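Side-chain contacts in uncharacterized protein (PDB 4W9R), which is of unknown function but is probably an esterase with an alpha/beta-hydrolase-type domain: residues 307-311 with 312-316; 315-318 with 319-323. All blocks are in the same frame, centred on the assembly; numbering follows the deposited sequence.

Contact 1. Residues 307-311 with 312-316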
ATOM      1  N   ASN B 307      -8.874  34.433   0.441  1.00 51.00           N
ATOM      2  CA  ASN B 307      -9.007  33.119  -0.176  1.00 50.42           C
ATOM      3  C   ASN B 307     -10.312  32.385   0.138  1.00 46.26           C
ATOM      4  O   ASN B 307     -10.479  31.818   1.217  1.00 53.99           O
ATOM      5  CB  ASN B 307      -7.832  32.236   0.256  1.00 51.81           C
ATOM      6  CG  ASN B 307      -6.532  33.015   0.392  1.00 48.92           C
ATOM      7  OD1 ASN B 307      -5.753  33.113  -0.557  1.00 59.54           O
ATOM      8  ND2 ASN B 307      -6.291  33.565   1.576  1.00 36.04           N
ATOM      9  N   GLY B 308     -11.211  32.362  -0.842  1.00 53.25           N
ATOM     10  CA  GLY B 308     -12.320  31.427  -0.904  1.00 43.97           C
ATOM     11  C   GLY B 308     -13.601  31.784  -0.167  1.00 42.72           C
ATOM     12  O   GLY B 308     -14.676  31.309  -0.529  1.00 58.54           O
ATOM     13  N   TYR B 309     -13.496  32.613   0.867  1.00 38.79           N
ATOM     14  CA  TYR B 309     -14.653  32.933   1.708  1.00 41.65           C
ATOM     15  C   TYR B 309     -15.344  34.270   1.416  1.00 47.33           C
ATOM     16  O   TYR B 309     -16.267  34.655   2.135  1.00 47.48           O
ATOM     17  CB  TYR B 309     -14.251  32.856   3.179  1.00 38.80           C
ATOM     18  CG  TYR B 309     -13.847  31.456   3.582  1.00 32.43           C
ATOM     19  CD1 TYR B 309     -12.511  31.080   3.614  1.00 35.75           C
ATOM     20  CD2 TYR B 309     -14.804  30.501   3.901  1.00 35.00           C
ATOM     21  CE1 TYR B 309     -12.137  29.797   3.971  1.00 45.73           C
ATOM     22  CE2 TYR B 309     -14.440  29.217   4.260  1.00 36.77           C
ATOM     23  CZ  TYR B 309     -13.104  28.870   4.292  1.00 44.17           C
ATOM     24  OH  TYR B 309     -12.735  27.593   4.648  1.00 36.13           O
ATOM     25  N   LEU B 310     -14.879  34.982   0.393  1.00 50.60           N
ATOM     26  CA  LEU B 310     -15.407  36.308   0.054  1.00 48.11           C
ATOM     27  C   LEU B 310     -16.932  36.351  -0.082  1.00 43.74           C
ATOM     28  O   LEU B 310     -17.569  37.344   0.274  1.00 41.97           O
ATOM     29  CB  LEU B 310     -14.771  36.803  -1.247  1.00 53.03           C
ATOM     30  CG  LEU B 310     -15.262  38.153  -1.773  1.00 51.17           C
ATOM     31  CD1 LEU B 310     -14.999  39.254  -0.755  1.00 47.55           C
ATOM     32  CD2 LEU B 310     -14.616  38.483  -3.109  1.00 49.52           C
ATOM     33  N   LYS B 311     -17.511  35.262  -0.572  1.00 51.63           N
ATOM     34  CA  LYS B 311     -18.944  35.192  -0.844  1.00 55.30           C
ATOM     35  C   LYS B 311     -19.734  34.716   0.372  1.00 59.25           C
ATOM     36  O   LYS B 311     -20.934  34.468   0.283  1.00 67.75           O
ATOM     37  CB  LYS B 311     -19.221  34.285  -2.043  1.00 67.59           C
ATOM     38  CG  LYS B 311     -18.705  34.845  -3.358  1.00 80.79           C
ATOM     39  CD  LYS B 311     -19.218  36.260  -3.583  1.00 86.63           C
ATOM     40  CE  LYS B 311     -18.632  36.874  -4.844  1.00 90.39           C
ATOM     41  NZ  LYS B 311     -19.087  38.280  -5.031  1.00 91.41           N
ATOM     42  N   THR B 312     -19.049  34.569   1.500  1.00 53.75           N
ATOM     43  CA  THR B 312     -19.679  34.112   2.734  1.00 49.30           C
ATOM     44  C   THR B 312     -19.675  35.216   3.787  1.00 48.76           C
ATOM     45  O   THR B 312     -18.880  36.150   3.715  1.00 50.51           O
ATOM     46  CB  THR B 312     -18.977  32.872   3.314  1.00 43.12           C
ATOM     47  OG1 THR B 312     -17.680  33.238   3.803  1.00 45.22           O
ATOM     48  CG2 THR B 312     -18.838  31.791   2.253  1.00 35.71           C
ATOM     49  N   ALA B 313     -20.595  35.120   4.740  1.00 41.16           N
ATOM     50  CA  ALA B 313     -20.720  36.113   5.804  1.00 39.78           C
ATOM     51  C   ALA B 313     -19.548  36.101   6.787  1.00 41.45           C
ATOM     52  O   ALA B 313     -19.425  36.997   7.621  1.00 33.78           O
ATOM     53  CB  ALA B 313     -22.023  35.900   6.556  1.00 24.44           C
HETATM   54  N   MSE B 314     -18.689  35.090   6.686  1.00 46.18           N
HETATM   55  CA  MSE B 314     -17.633  34.877   7.674  1.00 43.21           C
HETATM   56  C   MSE B 314     -16.605  36.017   7.822  1.00 43.11           C
HETATM   57  O   MSE B 314     -16.312  36.415   8.950  1.00 36.53           O
HETATM   58  CB  MSE B 314     -16.894  33.570   7.374  1.00 31.74           C
HETATM   59  CG  MSE B 314     -16.024  33.103   8.522  1.00 38.53           C
HETATM   60 SE   MSE B 314     -15.313  31.316   8.250  0.65 56.12          SE
HETATM   61  CE  MSE B 314     -13.921  31.760   6.980  1.00 32.85           C
ATOM     62  N   PRO B 315     -16.044  36.533   6.707  1.00 39.98           N
ATOM     63  CA  PRO B 315     -15.015  37.572   6.873  1.00 35.47           C
ATOM     64  C   PRO B 315     -15.492  38.803   7.640  1.00 39.81           C
ATOM     65  O   PRO B 315     -14.773  39.299   8.508  1.00 48.69           O
ATOM     66  CB  PRO B 315     -14.665  37.948   5.430  1.00 37.39           C
ATOM     67  CG  PRO B 315     -14.965  36.731   4.650  1.00 47.81           C
ATOM     68  CD  PRO B 315     -16.189  36.150   5.289  1.00 45.61           C
ATOM     69  N   ASN B 316     -16.689  39.286   7.327  1.00 33.39           N
ATOM     70  CA  ASN B 316     -17.217  40.465   8.001  1.00 34.76           C
ATOM     71  C   ASN B 316     -17.736  40.145   9.398  1.00 44.55           C
ATOM     72  O   ASN B 316     -17.822  41.030  10.248  1.00 50.59           O
ATOM     73  CB  ASN B 316     -18.319  41.110   7.163  1.00 34.85           C
ATOM     74  CG  ASN B 316     -17.770  41.887   5.984  1.00 40.43           C
ATOM     75  OD1 ASN B 316     -16.706  42.503   6.074  1.00 35.51           O
ATOM     76  ND2 ASN B 316     -18.490  41.861   4.868  1.00 42.69           N
TER

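Contact 2. Residues 315-318 with 319-323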
ATOM      1  N   PRO B 315     -16.044  36.533   6.707  1.00 39.98           N
ATOM      2  CA  PRO B 315     -15.015  37.572   6.873  1.00 35.47           C
ATOM      3  C   PRO B 315     -15.492  38.803   7.640  1.00 39.81           C
ATOM      4  O   PRO B 315     -14.773  39.299   8.508  1.00 48.69           O
ATOM      5  CB  PRO B 315     -14.665  37.948   5.430  1.00 37.39           C
ATOM      6  CG  PRO B 315     -14.965  36.731   4.650  1.00 47.81           C
ATOM      7  CD  PRO B 315     -16.189  36.150   5.289  1.00 45.61           C
ATOM      8  N   ASN B 316     -16.689  39.286   7.327  1.00 33.39           N
ATOM      9  CA  ASN B 316     -17.217  40.465   8.001  1.00 34.76           C
ATOM     10  C   ASN B 316     -17.736  40.145   9.398  1.00 44.55           C
ATOM     11  O   ASN B 316     -17.822  41.030  10.248  1.00 50.59           O
ATOM     12  CB  ASN B 316     -18.319  41.110   7.163  1.00 34.85           C
ATOM     13  CG  ASN B 316     -17.770  41.887   5.984  1.00 40.43           C
ATOM     14  OD1 ASN B 316     -16.706  42.503   6.074  1.00 35.51           O
ATOM     15  ND2 ASN B 316     -18.490  41.861   4.868  1.00 42.69           N
ATOM     16  N   PHE B 317     -18.078  38.885   9.639  1.00 34.08           N
ATOM     17  CA  PHE B 317     -18.474  38.464  10.977  1.00 27.23           C
ATOM     18  C   PHE B 317     -17.271  38.501  11.912  1.00 36.60           C
ATOM     19  O   PHE B 317     -17.370  38.970  13.045  1.00 39.41           O
ATOM     20  CB  PHE B 317     -19.084  37.063  10.957  1.00 29.34           C
ATOM     21  CG  PHE B 317     -19.550  36.587  12.305  1.00 36.56           C
ATOM     22  CD1 PHE B 317     -20.828  36.874  12.752  1.00 28.86           C
ATOM     23  CD2 PHE B 317     -18.708  35.851  13.126  1.00 42.72           C
ATOM     24  CE1 PHE B 317     -21.260  36.435  13.992  1.00 36.63           C
ATOM     25  CE2 PHE B 317     -19.134  35.410  14.365  1.00 33.64           C
ATOM     26  CZ  PHE B 317     -20.411  35.702  14.799  1.00 32.32           C
ATOM     27  N   PHE B 318     -16.138  37.996  11.432  1.00 37.31           N
ATOM     28  CA  PHE B 318     -14.897  38.026  12.198  1.00 38.09           C
ATOM     29  C   PHE B 318     -14.462  39.462  12.462  1.00 39.10           C
ATOM     30  O   PHE B 318     -14.047  39.803  13.570  1.00 42.67           O
ATOM     31  CB  PHE B 318     -13.783  37.273  11.464  1.00 34.16           C
ATOM     32  CG  PHE B 318     -13.924  35.778  11.507  1.00 30.61           C
ATOM     33  CD1 PHE B 318     -14.825  35.175  12.367  1.00 34.66           C
ATOM     34  CD2 PHE B 318     -13.144  34.975  10.689  1.00 36.16           C
ATOM     35  CE1 PHE B 318     -14.953  33.798  12.406  1.00 38.20           C
ATOM     36  CE2 PHE B 318     -13.266  33.598  10.725  1.00 36.16           C
ATOM     37  CZ  PHE B 318     -14.171  33.009  11.585  1.00 33.91           C
ATOM     38  N   LEU B 319     -14.565  40.298  11.436  1.00 38.57           N
ATOM     39  CA  LEU B 319     -14.160  41.694  11.537  1.00 35.32           C
ATOM     40  C   LEU B 319     -15.070  42.469  12.487  1.00 37.44           C
ATOM     41  O   LEU B 319     -14.600  43.296  13.268  1.00 44.69           O
ATOM     42  CB  LEU B 319     -14.157  42.348  10.154  1.00 38.39           C
ATOM     43  CG  LEU B 319     -13.573  43.757  10.054  1.00 38.20           C
ATOM     44  CD1 LEU B 319     -12.110  43.771  10.475  1.00 25.55           C
ATOM     45  CD2 LEU B 319     -13.734  44.296   8.643  1.00 27.76           C
ATOM     46  N   ALA B 320     -16.370  42.198  12.416  1.00 40.10           N
ATOM     47  CA  ALA B 320     -17.336  42.857  13.290  1.00 40.39           C
ATOM     48  C   ALA B 320     -17.081  42.505  14.751  1.00 43.47           C
ATOM     49  O   ALA B 320     -17.177  43.362  15.629  1.00 49.59           O
ATOM     50  CB  ALA B 320     -18.755  42.482  12.895  1.00 34.96           C
ATOM     51  N   GLU B 321     -16.756  41.240  15.007  1.00 36.73           N
ATOM     52  CA  GLU B 321     -16.427  40.805  16.358  1.00 37.59           C
ATOM     53  C   GLU B 321     -15.158  41.491  16.846  1.00 39.75           C
ATOM     54  O   GLU B 321     -15.048  41.843  18.019  1.00 44.40           O
ATOM     55  CB  GLU B 321     -16.264  39.284  16.419  1.00 27.98           C
ATOM     56  CG  GLU B 321     -17.574  38.523  16.564  1.00 35.22           C
ATOM     57  CD  GLU B 321     -17.366  37.047  16.864  1.00 50.17           C
ATOM     58  OE1 GLU B 321     -16.249  36.538  16.628  1.00 42.64           O
ATOM     59  OE2 GLU B 321     -18.320  36.398  17.343  1.00 54.81           O
ATOM     60  N   TYR B 322     -14.205  41.683  15.940  1.00 30.88           N
ATOM     61  CA  TYR B 322     -12.955  42.353  16.277  1.00 33.64           C
ATOM     62  C   TYR B 322     -13.195  43.787  16.731  1.00 37.87           C
ATOM     63  O   TYR B 322     -12.571  44.260  17.682  1.00 36.85           O
ATOM     64  CB  TYR B 322     -11.996  42.345  15.086  1.00 27.34           C
ATOM     65  CG  TYR B 322     -10.838  43.305  15.247  1.00 38.76           C
ATOM     66  CD1 TYR B 322      -9.765  42.994  16.069  1.00 40.24           C
ATOM     67  CD2 TYR B 322     -10.822  44.526  14.583  1.00 40.02           C
ATOM     68  CE1 TYR B 322      -8.704  43.866  16.224  1.00 40.11           C
ATOM     69  CE2 TYR B 322      -9.765  45.405  14.734  1.00 38.53           C
ATOM     70  CZ  TYR B 322      -8.710  45.070  15.555  1.00 40.42           C
ATOM     71  OH  TYR B 322      -7.654  45.938  15.710  1.00 50.84           O
ATOM     72  N   TYR B 323     -14.095  44.476  16.042  1.00 32.14           N
ATOM     73  CA  TYR B 323     -14.401  45.861  16.374  1.00 38.70           C
ATOM     74  C   TYR B 323     -15.042  45.968  17.754  1.00 34.30           C
ATOM     75  O   TYR B 323     -14.799  46.928  18.484  1.00 39.95           O
ATOM     76  CB  TYR B 323     -15.304  46.476  15.306  1.00 36.28           C
ATOM     77  CG  TYR B 323     -14.556  46.849  14.046  1.00 44.74           C
ATOM     78  CD1 TYR B 323     -13.273  47.381  14.113  1.00 36.81           C
ATOM     79  CD2 TYR B 323     -15.123  46.659  12.792  1.00 52.06           C
ATOM     80  CE1 TYR B 323     -12.579  47.721  12.968  1.00 40.93           C
ATOM     81  CE2 TYR B 323     -14.434  46.996  11.639  1.00 47.53           C
ATOM     82  CZ  TYR B 323     -13.163  47.527  11.735  1.00 47.44           C
ATOM     83  OH  TYR B 323     -12.472  47.865  10.594  1.00 52.15           O
TER

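Contact 1. Residues 307-311 with 312-316
Y309 and T312 close a type I beta turn, in which T312 N donates to Y309 O over 2.9 Å with an N-H...O angle of 155°. The same carbonyl is gripped a second time by the side chain of T312: OG1 gives its hydrogen to Y309 O at 2.6 Å, in the carbonyl plane and on a lone pair, whereas the amide donor approaches from above that plane. OG1 also lies at the edge of the Y309 ring, near its plane.

One ring face is met by M314, present as selenomethionine. Its chain leaves the backbone with CG anti to N and then bends at chi3 (77°), which folds the terminal methyl over the aromatic face. CE stands 3.5 Å from the Y309 ring centroid, only 15° off the normal, a CH-pi contact; SE, at 4.8 Å from the same centroid, makes the more distant Met-aromatic approach. P315 adds an apolar touch, its CG lying 4.2 Å from Y309 CB. Beyond the turn, Y309 OH bonds to P276 O, while V281 and I345 touch both Y309 and M314.

Two donors on one carbonyl should hold the turn and the T312 hydroxyl together, while the methyl over the ring and the phenolic bond to P276 probably restrain Y309 at both its face and its far end.

Contact 2. Residues 315-318 with 319-323
F317 and E321 sit one turn apart on the alpha-helix 314-325, part of the C-terminal helical region, whose packing of successive helices is reminiscent of tetratricopeptide-type arrays. The backbone bonds are the regular i to i+4 set: L319 N to P315 O, A320 N to N316 O, E321 N to F317 O (3.1 Å) and Y322 N to F318 O (3.0 Å).

Among the side chains, the principal meeting is van der Waals contact between an aromatic ring and a carboxylate-bearing chain. E321, extended beyond CG, crosses the F317 ring at a slant, with CG over one face at 4.1 Å from F317 CE2. Further out, E321 CD comes within 3.5 Å of F317 CE2, the carboxylate turned 47° from the ring plane.

The polar interactions of the carboxylate are made with other helices. E321 OE2 forms a salt bridge with R356 and OE1 a hydrogen bond with the hydroxyl of Y285, whose ring also stacks with F318. Shortening E321 to an alanine would probably leave R356 without this buried countercharge, deprive the Y285 hydroxyl of its acceptor and open a gap beside the F317 ring.

L319 makes further carbon-to-oxygen contacts with the preceding turn: its CB lies 3.5 Å from P315 O, and its CD2 methyl passes 4.3 Å from N316 OD1, three residues earlier.

How the contacts relate
Contact 1 leads directly into contact 2: the turn that follows helix 294-306 runs into helix 314-325, and P315 and N316 belong to both, with the two centres about 11 Å apart. Helix 278-290 borders each, through V281 in contact 1 and through V281 and Y285 in contact 2. Their centres lie about 27 and 33 Å from the centre of the chain, in the C-terminal helical region rather than on the eight-stranded sheet of the hydrolase-like part. Bound glycerol is about 4 Å from the T312 side chain and acetate about 3 Å from that of E321, both probably crystallisation additives.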